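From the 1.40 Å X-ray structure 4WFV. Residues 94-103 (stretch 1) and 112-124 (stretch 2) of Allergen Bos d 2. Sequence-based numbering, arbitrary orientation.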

# COMPACT_ATOMS: atom_id res chain seq x y z
N SER A 94 12.81 -3.51 0.93
CA SER A 94 14.05 -4.09 0.44
C SER A 94 14.23 -3.61 -0.99
O SER A 94 13.46 -2.78 -1.47
N GLU A 95 15.24 -4.14 -1.67
CA GLU A 95 15.46 -3.76 -3.05
C GLU A 95 14.27 -4.10 -3.94
O GLU A 95 13.97 -3.38 -4.89
N ASN A 96 13.57 -5.19 -3.62
CA ASN A 96 12.53 -5.70 -4.52
C ASN A 96 11.11 -5.69 -3.99
O ASN A 96 10.17 -6.02 -4.73
N MET A 97 10.93 -5.32 -2.72
CA MET A 97 9.66 -5.49 -2.04
C MET A 97 9.41 -4.37 -1.04
O MET A 97 10.34 -3.90 -0.37
N LEU A 98 8.16 -3.94 -0.92
CA LEU A 98 7.81 -2.91 0.04
C LEU A 98 6.44 -3.27 0.60
O LEU A 98 5.53 -3.61 -0.16
N VAL A 99 6.30 -3.24 1.93
CA VAL A 99 5.01 -3.52 2.55
C VAL A 99 4.56 -2.32 3.37
O VAL A 99 5.32 -1.81 4.19
N THR A 100 3.33 -1.87 3.13
CA THR A 100 2.72 -0.81 3.91
C THR A 100 1.68 -1.39 4.85
O THR A 100 1.10 -2.44 4.57
N TYR A 101 1.47 -0.71 5.97
CA TYR A 101 0.37 -1.00 6.87
C TYR A 101 -0.45 0.27 6.99
O TYR A 101 0.08 1.33 7.33
N VAL A 102 -1.73 0.18 6.67
CA VAL A 102 -2.61 1.33 6.63
C VAL A 102 -3.76 1.13 7.60
O VAL A 102 -4.36 0.05 7.66
N GLU A 103 -4.05 2.17 8.38
CA GLU A 103 -5.30 2.22 9.14
C GLU A 103 -6.13 3.34 8.54
O GLU A 103 -5.73 4.51 8.54
N LYS A 112 -8.12 -2.01 8.91
CA LYS A 112 -6.70 -2.32 9.00
C LYS A 112 -6.31 -3.08 7.74
O LYS A 112 -6.94 -4.08 7.41
N MET A 113 -5.31 -2.59 7.03
CA MET A 113 -4.93 -3.22 5.77
C MET A 113 -3.44 -3.15 5.51
O MET A 113 -2.70 -2.38 6.12
N THR A 114 -2.99 -4.01 4.60
CA THR A 114 -1.62 -3.91 4.12
C THR A 114 -1.60 -3.94 2.62
O THR A 114 -2.57 -4.36 1.97
N GLU A 115 -0.48 -3.47 2.07
CA GLU A 115 -0.22 -3.54 0.64
C GLU A 115 1.16 -4.13 0.42
O GLU A 115 2.13 -3.76 1.12
N GLY A 116 1.25 -5.06 -0.51
CA GLY A 116 2.52 -5.69 -0.86
C GLY A 116 2.93 -5.27 -2.25
O GLY A 116 2.28 -5.63 -3.23
N LEU A 117 4.02 -4.51 -2.33
CA LEU A 117 4.48 -3.93 -3.58
C LEU A 117 5.76 -4.64 -4.00
O LEU A 117 6.52 -5.12 -3.16
N ALA A 118 6.00 -4.70 -5.31
CA ALA A 118 7.22 -5.31 -5.84
C ALA A 118 7.79 -4.51 -7.00
O ALA A 118 7.08 -3.76 -7.67
N LYS A 119 9.08 -4.70 -7.25
CA LYS A 119 9.72 -4.19 -8.46
C LYS A 119 9.36 -5.03 -9.68
O LYS A 119 9.44 -4.57 -10.82
N GLY A 120 8.98 -6.28 -9.44
CA GLY A 120 8.54 -7.17 -10.51
C GLY A 120 7.03 -7.26 -10.58
O GLY A 120 6.33 -6.28 -10.38
N THR A 121 6.54 -8.46 -10.84
CA THR A 121 5.10 -8.66 -11.01
C THR A 121 4.55 -9.73 -10.07
O THR A 121 3.40 -10.16 -10.21
N SER A 122 5.37 -10.18 -9.13
CA SER A 122 4.98 -11.27 -8.24
C SER A 122 5.89 -11.27 -7.02
O SER A 122 6.92 -10.61 -7.00
N PHE A 123 5.46 -11.98 -5.99
CA PHE A 123 6.30 -12.31 -4.85
C PHE A 123 6.75 -13.77 -4.99
O PHE A 123 5.94 -14.65 -5.31
N THR A 124 8.02 -14.02 -4.70
CA THR A 124 8.47 -15.40 -4.50
C THR A 124 7.83 -15.95 -3.22
O THR A 124 7.31 -15.18 -2.41

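Residues 97-103 and 112-118 are neighbouring antiparallel strands, their N-to-C directions 164° apart, and together the two stretches bury 790 Å². The register sets the first rule: cross-strand partners share a face of the sheet. Leu 98 with Leu 117, Thr 100 with Glu 115 and Val 102 with Met 113 send their side chains to one face, and each of these pairs is also a backbone hydrogen-bonded pair. Met 97 with Ala 118, Tyr 101 with Thr 114 and Glu 103 with Lys 112 occupy the other, where Val 99 stands beside Gly 116. Side chains here meet along a face rather than head-on, and rotamers set which atoms meet.

Backbone bonds hold that register. Leu 98 N reaches Leu 117 O at 3.0 Å and Leu 117 N returns to Leu 98 O at 2.8 Å; Val 102 N to Met 113 O is also 2.8 Å and, at 176°, nearly straight. Past the strand, Lys 119 N donates to Asn 96 O at 3.0 Å, while the side chain of Lys 119 starts toward stretch 1 and then leads away, its CG passing 3.2 Å from Glu 95 O.

The apolar contacts on the Leu 98 face are two pairs on either side of a polar one. Leu 98 (t, t) and Leu 117 (m, t) meet through CD2 and CD1 at 4.0 Å. Val 102 (t) comes closer to Met 113 (p, t, m), with Val 102 CB 3.6 Å from Met 113 CG. Between them, buried, Thr 100 takes p and Glu 115 takes m, t, which lets Thr 100 OG1 donate to Glu 115 OE1 at 2.8 Å. A buried carboxylate needs such partners, and OE1 has a further hydrogen bond elsewhere in the structure.

The opposite face gathers aromatic contacts. Met 97, extended as t, t, t, lays its methyl over one face of the Phe 123 ring: CE lies 4.2 Å from the ring centroid and 3.8 Å from Phe 123 CE2. Phe 123 (m) sets out sideways from the loop, but its ring comes nearer to stretch 1. Gly 116 leaves it space, since an ideal CB there would sit 2.9 Å from Phe 123 CE2, a clash. Tyr 101 (t) has Thr 114 (p) at its ring edge, with Tyr 101 CD1 4.0 Å from Thr 114 CG2.

Farther along this face, the Tyr 101 hydroxyl links the two charged residues. Lys 112 (m, t, p, p) curls so that NZ donates to Tyr 101 OH at 2.9 Å, and Tyr 101 OH in turn donates to Glu 103 OE2 at 2.6 Å, the Glu 103 chain being m, t. Lys 112 NZ and Glu 103 OE2 are 4.3 Å apart, opposite charges too distant for a salt bridge; the tyrosine oxygen bridges them by hydrogen bonds. The design lesson is a buried tyrosine whose hydroxyl serves as both acceptor and donor between two partly exposed charged residues.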

# COMPACT_ATOMS: atom_id res chain seq x y z
CB SER A 94 13.97 -5.62 0.47
OG SER A 94 13.04 -6.09 -0.50
CB GLU A 95 16.74 -4.42 -3.59
CG GLU A 95 18.03 -3.75 -3.11
CD GLU A 95 18.16 -2.33 -3.62
OE1 GLU A 95 17.63 -2.03 -4.71
OE2 GLU A 95 18.79 -1.51 -2.92
CB ASN A 96 12.89 -7.13 -4.96
CG ASN A 96 14.16 -7.18 -5.77
OD1 ASN A 96 15.08 -7.93 -5.45
ND2 ASN A 96 14.23 -6.37 -6.82
CB MET A 97 9.69 -6.84 -1.34
CG MET A 97 8.52 -7.17 -0.49
SD MET A 97 8.84 -8.74 0.36
CE MET A 97 7.23 -8.91 1.11
CB LEU A 98 7.76 -1.53 -0.63
CG LEU A 98 7.62 -0.29 0.29
CD1 LEU A 98 8.10 0.98 -0.43
CD2 LEU A 98 6.18 -0.12 0.77
CB VAL A 99 5.05 -4.78 3.45
CG1 VAL A 99 3.66 -5.06 4.02
CG2 VAL A 99 5.53 -5.99 2.67
CB THR A 100 2.00 0.23 3.04
OG1 THR A 100 0.86 -0.38 2.41
CG2 THR A 100 2.93 0.80 1.99
CB TYR A 101 0.87 -1.45 8.24
CG TYR A 101 -0.24 -1.56 9.26
CD1 TYR A 101 -1.23 -2.53 9.15
CD2 TYR A 101 -0.33 -0.66 10.32
CE1 TYR A 101 -2.27 -2.62 10.07
CE2 TYR A 101 -1.37 -0.75 11.25
CZ TYR A 101 -2.33 -1.73 11.11
OH TYR A 101 -3.36 -1.82 12.02
CB VAL A 102 -3.17 1.51 5.21
CG1 VAL A 102 -4.29 2.55 5.19
CG2 VAL A 102 -2.05 1.86 4.23
CB GLU A 103 -5.06 2.43 10.64
CG GLU A 103 -4.28 1.30 11.28
CD GLU A 103 -4.29 1.33 12.79
OE1 GLU A 103 -4.68 2.37 13.38
OE2 GLU A 103 -3.90 0.31 13.40
CB LYS A 112 -6.45 -3.18 10.23
CG LYS A 112 -6.78 -2.46 11.54
CD LYS A 112 -7.12 -3.44 12.66
CE LYS A 112 -6.02 -4.46 12.89
NZ LYS A 112 -4.81 -3.86 13.49
CB MET A 113 -5.72 -2.62 4.60
CG MET A 113 -5.37 -1.19 4.30
SD MET A 113 -6.20 -0.59 2.81
CE MET A 113 -5.27 -1.34 1.49
CB THR A 114 -0.75 -5.09 4.60
OG1 THR A 114 -1.33 -6.32 4.12
CG2 THR A 114 -0.63 -5.11 6.15
CB GLU A 115 -0.29 -2.14 0.02
CG GLU A 115 -1.67 -1.52 0.17
CD GLU A 115 -1.69 -0.03 -0.10
OE1 GLU A 115 -0.77 0.67 0.36
OE2 GLU A 115 -2.62 0.42 -0.79
CB LEU A 117 4.77 -2.44 -3.40
CG LEU A 117 3.80 -1.54 -2.64
CD1 LEU A 117 4.27 -0.08 -2.70
CD2 LEU A 117 2.42 -1.63 -3.24
CB ALA A 118 6.95 -6.72 -6.31
CB LYS A 119 11.23 -4.18 -8.29
CG LYS A 119 11.71 -3.26 -7.22
CD LYS A 119 11.23 -1.85 -7.51
CE LYS A 119 12.01 -0.88 -6.69
NZ LYS A 119 11.59 0.52 -6.91
CB THR A 121 4.76 -9.08 -12.44
OG1 THR A 121 5.45 -10.29 -12.77
CG2 THR A 121 5.13 -7.98 -13.44
CB SER A 122 5.10 -12.61 -8.96
OG SER A 122 6.46 -12.87 -9.29
CB PHE A 123 5.50 -12.19 -3.55
CG PHE A 123 5.32 -10.79 -3.04
CD1 PHE A 123 5.95 -9.71 -3.62
CD2 PHE A 123 4.53 -10.58 -1.93
CE1 PHE A 123 5.76 -8.41 -3.10
CE2 PHE A 123 4.34 -9.30 -1.40
CZ PHE A 123 4.97 -8.22 -2.00
CB THR A 124 9.98 -15.47 -4.27
OG1 THR A 124 10.31 -14.73 -3.09
CG2 THR A 124 10.74 -14.92 -5.48